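Putative peptidase (Parabacteroides merdae, PDB 4L8K) is a putative serine-type peptidase of family S41 that probably hydrolyses peptide bonds. Local coordinates at residues Asp86-Phe91 and Met241-Gly246; Asp153-Gly158 and Asp300-Ala305. All coordinates share one frame; numbering follows the deposited sequence.

Contact 1: residues Asp86-Phe91 and Met241-Gly246; sequences DYPANF and MGDRTG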
# COMPACT_ATOMS: atom_id res chain seq x y z
N ASP A 86 -7.05 3.62 12.82
CA ASP A 86 -8.28 2.92 13.23
C ASP A 86 -8.10 1.40 13.13
O ASP A 86 -8.96 0.65 13.58
CB ASP A 86 -9.49 3.35 12.39
CG ASP A 86 -10.06 4.72 12.78
OD1 ASP A 86 -9.57 5.33 13.77
OD2 ASP A 86 -10.96 5.20 12.07
N TYR A 87 -6.99 0.95 12.54
CA TYR A 87 -6.62 -0.46 12.37
C TYR A 87 -5.49 -0.81 13.34
O TYR A 87 -4.66 0.08 13.61
CB TYR A 87 -6.18 -0.72 10.92
CG TYR A 87 -7.31 -0.56 9.92
CD1 TYR A 87 -7.80 0.70 9.59
CD2 TYR A 87 -7.85 -1.68 9.27
CE1 TYR A 87 -8.86 0.84 8.70
CE2 TYR A 87 -8.88 -1.53 8.34
CZ TYR A 87 -9.38 -0.27 8.06
OH TYR A 87 -10.39 -0.09 7.17
N PRO A 88 -5.37 -2.08 13.82
CA PRO A 88 -4.24 -2.41 14.72
C PRO A 88 -2.91 -2.34 13.97
O PRO A 88 -2.90 -2.41 12.73
CB PRO A 88 -4.57 -3.83 15.19
CG PRO A 88 -6.04 -4.05 14.82
CD PRO A 88 -6.23 -3.25 13.58
N ALA A 89 -1.80 -2.15 14.71
CA ALA A 89 -0.47 -2.09 14.12
C ALA A 89 -0.20 -3.38 13.30
O ALA A 89 0.17 -3.30 12.12
CB ALA A 89 0.60 -1.89 15.20
N ASN A 90 -0.46 -4.55 13.90
CA ASN A 90 -0.30 -5.91 13.29
C ASN A 90 1.11 -6.17 12.81
O ASN A 90 1.32 -7.01 11.91
CB ASN A 90 -1.33 -6.15 12.16
CG ASN A 90 -2.70 -6.53 12.71
OD1 ASN A 90 -2.81 -7.23 13.71
ND2 ASN A 90 -3.75 -6.04 12.11
N PHE A 91 2.09 -5.50 13.45
CA PHE A 91 3.53 -5.65 13.18
C PHE A 91 4.29 -5.00 14.33
O PHE A 91 3.93 -3.91 14.75
CB PHE A 91 3.94 -5.00 11.82
CG PHE A 91 5.40 -5.15 11.49
CD1 PHE A 91 5.88 -6.31 10.88
CD2 PHE A 91 6.32 -4.16 11.82
CE1 PHE A 91 7.24 -6.48 10.62
CE2 PHE A 91 7.68 -4.32 11.56
CZ PHE A 91 8.13 -5.48 10.95
N MSE A 241 -2.26 -12.69 3.57
CA MSE A 241 -2.69 -12.85 4.95
C MSE A 241 -2.34 -11.62 5.80
O MSE A 241 -1.32 -10.98 5.57
CB MSE A 241 -2.01 -14.12 5.49
CG MSE A 241 -2.24 -14.39 6.97
SE MSE A 241 -1.39 -16.05 7.48
CE MSE A 241 -2.22 -17.30 6.38
N GLY A 242 -3.16 -11.34 6.80
CA GLY A 242 -2.95 -10.25 7.73
C GLY A 242 -4.15 -9.32 7.78
O GLY A 242 -5.27 -9.76 8.08
N ASP A 243 -3.93 -8.06 7.45
CA ASP A 243 -5.00 -7.07 7.49
C ASP A 243 -5.11 -6.33 6.16
O ASP A 243 -4.24 -6.45 5.28
CB ASP A 243 -4.74 -6.08 8.65
CG ASP A 243 -5.95 -5.28 9.15
OD1 ASP A 243 -7.09 -5.52 8.66
OD2 ASP A 243 -5.75 -4.40 10.02
N ARG A 244 -6.23 -5.60 6.01
CA ARG A 244 -6.50 -4.80 4.81
C ARG A 244 -5.32 -3.83 4.60
O ARG A 244 -4.81 -3.24 5.57
CB ARG A 244 -7.84 -4.05 4.97
CG ARG A 244 -8.29 -3.19 3.78
CD ARG A 244 -9.64 -2.56 4.09
NE ARG A 244 -10.17 -1.67 3.05
CZ ARG A 244 -10.73 -2.08 1.90
NH1 ARG A 244 -10.78 -3.37 1.60
NH2 ARG A 244 -11.21 -1.19 1.05
N THR A 245 -4.86 -3.70 3.34
CA THR A 245 -3.77 -2.78 3.05
C THR A 245 -4.26 -1.32 3.32
O THR A 245 -5.48 -1.09 3.47
CB THR A 245 -3.27 -2.93 1.60
OG1 THR A 245 -4.28 -2.42 0.75
CG2 THR A 245 -2.85 -4.37 1.23
N GLY A 246 -3.33 -0.38 3.35
CA GLY A 246 -3.63 1.04 3.54
C GLY A 246 -4.07 1.75 2.28
O GLY A 246 -4.30 2.96 2.30
O HOH W 1 -3.28 -3.54 10.28
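The ring of Tyr87 presents its edge to the carboxylate of Asp243: OD1 lies in the ring plane and OD2 comes to 3.5 Å from CD2, the planes 46° apart. An aromatic edge suits this place, its slightly positive C-H groups tolerating an anion. The hydroxyl OH ends 4.0 Å from CD of Arg244 in the conformer modelled here, whose guanidinium pairs with Asp283; Arg219 makes a cation-pi contact with the same ring. The amide of Asn90 stands nearly upright on the carboxylate, at 82°, and its ND2 gives OD2 only a weak bond of 3.3 Å at 122°, while OD1 of Asn90 accepts from Ile290 N. A water lies 2.6 Å from Asp243 OD2, 2.7 Å from Pro88 O and 3.1 Å from Asn90 ND2. Asp243 OD1 turns back to accept from Arg244 N (2.8 Å), met from above the carboxylate plane. An alanine in place of Asp243 would probably leave the water and Asn90 ND2 without their shared acceptor and open a gap beside the Tyr87 ring. Loop 86-91 thus meets the end of strand 238-242 around a carboxylate held by water, a weak amide bond and a backbone N-H, with the aromatic edge against it.

Contact 2: residues Asp153-Gly158 and Asp300-Ala305; sequences DVRDNG and DTIIEA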
# COMPACT_ATOMS: atom_id res chain seq x y z
N ASP A 153 6.87 -10.90 3.47
CA ASP A 153 6.28 -9.95 4.42
C ASP A 153 6.53 -8.50 4.00
O ASP A 153 7.68 -8.02 4.01
CB ASP A 153 6.88 -10.24 5.83
CG ASP A 153 6.26 -9.52 7.02
OD1 ASP A 153 5.35 -8.69 6.81
OD2 ASP A 153 6.69 -9.80 8.15
N VAL A 154 5.43 -7.79 3.66
CA VAL A 154 5.48 -6.36 3.27
C VAL A 154 4.65 -5.50 4.26
O VAL A 154 4.17 -4.42 3.90
CB VAL A 154 5.05 -6.11 1.79
CG1 VAL A 154 6.08 -6.69 0.81
CG2 VAL A 154 3.64 -6.62 1.50
N ARG A 155 4.49 -5.97 5.50
CA ARG A 155 3.82 -5.19 6.54
C ARG A 155 4.69 -3.99 6.86
O ARG A 155 5.92 -4.11 6.85
CB ARG A 155 3.59 -6.03 7.81
CG ARG A 155 2.54 -7.11 7.65
CD ARG A 155 2.41 -7.96 8.91
NE ARG A 155 3.63 -8.74 9.16
CZ ARG A 155 3.92 -9.38 10.28
NH1 ARG A 155 3.09 -9.32 11.32
NH2 ARG A 155 5.04 -10.08 10.39
N ASP A 156 4.08 -2.82 7.12
CA ASP A 156 4.78 -1.57 7.42
C ASP A 156 5.62 -1.07 6.23
O ASP A 156 6.55 -0.31 6.43
CB ASP A 156 5.63 -1.70 8.69
CG ASP A 156 4.85 -1.43 9.96
OD1 ASP A 156 3.62 -1.63 9.96
OD2 ASP A 156 5.48 -1.01 10.95
N ASN A 157 5.26 -1.46 5.00
CA ASN A 157 5.96 -0.99 3.82
C ASN A 157 5.07 0.05 3.14
O ASN A 157 4.09 -0.28 2.49
CB ASN A 157 6.33 -2.17 2.89
CG ASN A 157 7.16 -1.81 1.67
OD1 ASN A 157 7.10 -0.68 1.16
ND2 ASN A 157 7.90 -2.79 1.14
N GLY A 158 5.43 1.32 3.34
CA GLY A 158 4.74 2.49 2.80
C GLY A 158 4.94 2.75 1.32
O GLY A 158 4.51 3.78 0.81
N ASP A 300 4.49 -13.82 16.73
CA ASP A 300 3.76 -13.03 15.74
C ASP A 300 2.67 -13.95 15.21
O ASP A 300 2.98 -14.90 14.50
CB ASP A 300 4.73 -12.54 14.62
CG ASP A 300 4.13 -11.61 13.57
OD1 ASP A 300 2.99 -11.87 13.13
OD2 ASP A 300 4.82 -10.65 13.16
N THR A 301 1.42 -13.69 15.57
CA THR A 301 0.25 -14.49 15.17
C THR A 301 0.18 -14.69 13.64
O THR A 301 -0.14 -15.79 13.19
CB THR A 301 -1.05 -13.83 15.68
OG1 THR A 301 -0.82 -13.37 17.01
CG2 THR A 301 -2.25 -14.79 15.69
N ILE A 302 0.52 -13.63 12.87
CA ILE A 302 0.47 -13.64 11.42
C ILE A 302 1.58 -14.54 10.86
O ILE A 302 1.27 -15.40 10.03
CB ILE A 302 0.48 -12.19 10.84
CG1 ILE A 302 -0.64 -11.35 11.52
CG2 ILE A 302 0.29 -12.24 9.31
CD1 ILE A 302 -0.70 -9.84 11.17
N ILE A 303 2.84 -14.39 11.33
CA ILE A 303 3.92 -15.26 10.85
C ILE A 303 3.58 -16.74 11.20
O ILE A 303 3.72 -17.61 10.34
CB ILE A 303 5.33 -14.84 11.36
CG1 ILE A 303 5.70 -13.42 10.84
CG2 ILE A 303 6.42 -15.88 10.96
CD1 ILE A 303 7.03 -12.81 11.48
N GLU A 304 3.07 -16.99 12.44
CA GLU A 304 2.73 -18.34 12.89
C GLU A 304 1.61 -18.98 12.05
O GLU A 304 1.74 -20.15 11.67
CB GLU A 304 2.34 -18.36 14.37
CG GLU A 304 3.48 -18.01 15.30
CD GLU A 304 4.67 -18.96 15.34
OE1 GLU A 304 4.54 -20.13 14.93
OE2 GLU A 304 5.73 -18.52 15.84
N ALA A 305 0.55 -18.22 11.72
CA ALA A 305 -0.56 -18.70 10.89
C ALA A 305 -0.05 -19.03 9.48
O ALA A 305 -0.41 -20.07 8.94
CB ALA A 305 -1.67 -17.67 10.83
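A buried salt-bridge network joins the loop after strand 149-153 to the N-terminus of helix 301-311, with Arg155 held between Asp153 and Asp300. Arg155 NE gives Asp153 OD1 a nearly straight bond (2.9 Å, 169°) and NH2 reaches OD2 at 2.8 Å, both oxygens lying close to the guanidinium plane. A bend at chi3 (-66°) brings NE and NH2 side-on to Asp153 while the NH1/NH2 end faces Asp300. Asp153 OD1 also takes Arg155 N from the opposite face of its carboxylate, closing an Asx turn, while OD2 is shared with the hydroxyl of Tyr122. The loop leaves a central strand of the mixed sheet, in a family of the ClpP/crotonase clan. From the end of the guanidinium, NH1 and NH2 converge on the single atom Asp300 OD2, at 2.9 and 2.8 Å, with the planes 59° apart. Asp300 is the N-cap of the helix, its OD1 accepting from Ile303 N (3.1 Å); aspartate suits a place where one carboxylate both caps and pairs with arginine. Arginine, with five N-H groups, bridges two acids whose OD2 atoms stay 5.4 Å apart, its positive charge probably offsetting their repulsion. Ile303 CG1 packs 3.4 Å from Arg155 NH2, and Ile302 CD1 comes near NH1.

In the fold
The centres of contacts 1 and 2 lie about 9 Å apart, and their segments alternate along the chain: 86-91, 153-158, 241-246, 300-305. Strands 149-153 and 238-242 belong to one mixed sheet, parallel to strand 213-217 between them, so both contacts gather at loops following its strands. They also touch directly: Asn90 O probably accepts from Arg155 NH1 at 3.0 Å, and the Phe91 ring packs on the Arg155 guanidinium, its CD1 being 3.7 Å from CZ. The loop 86-91 therefore covers the salt-bridge network, while helix 301-311, near the C-terminus, is tied to the loop after strand 149-153 through the network and to loop 86-91 through Asn90, which touches Ile302.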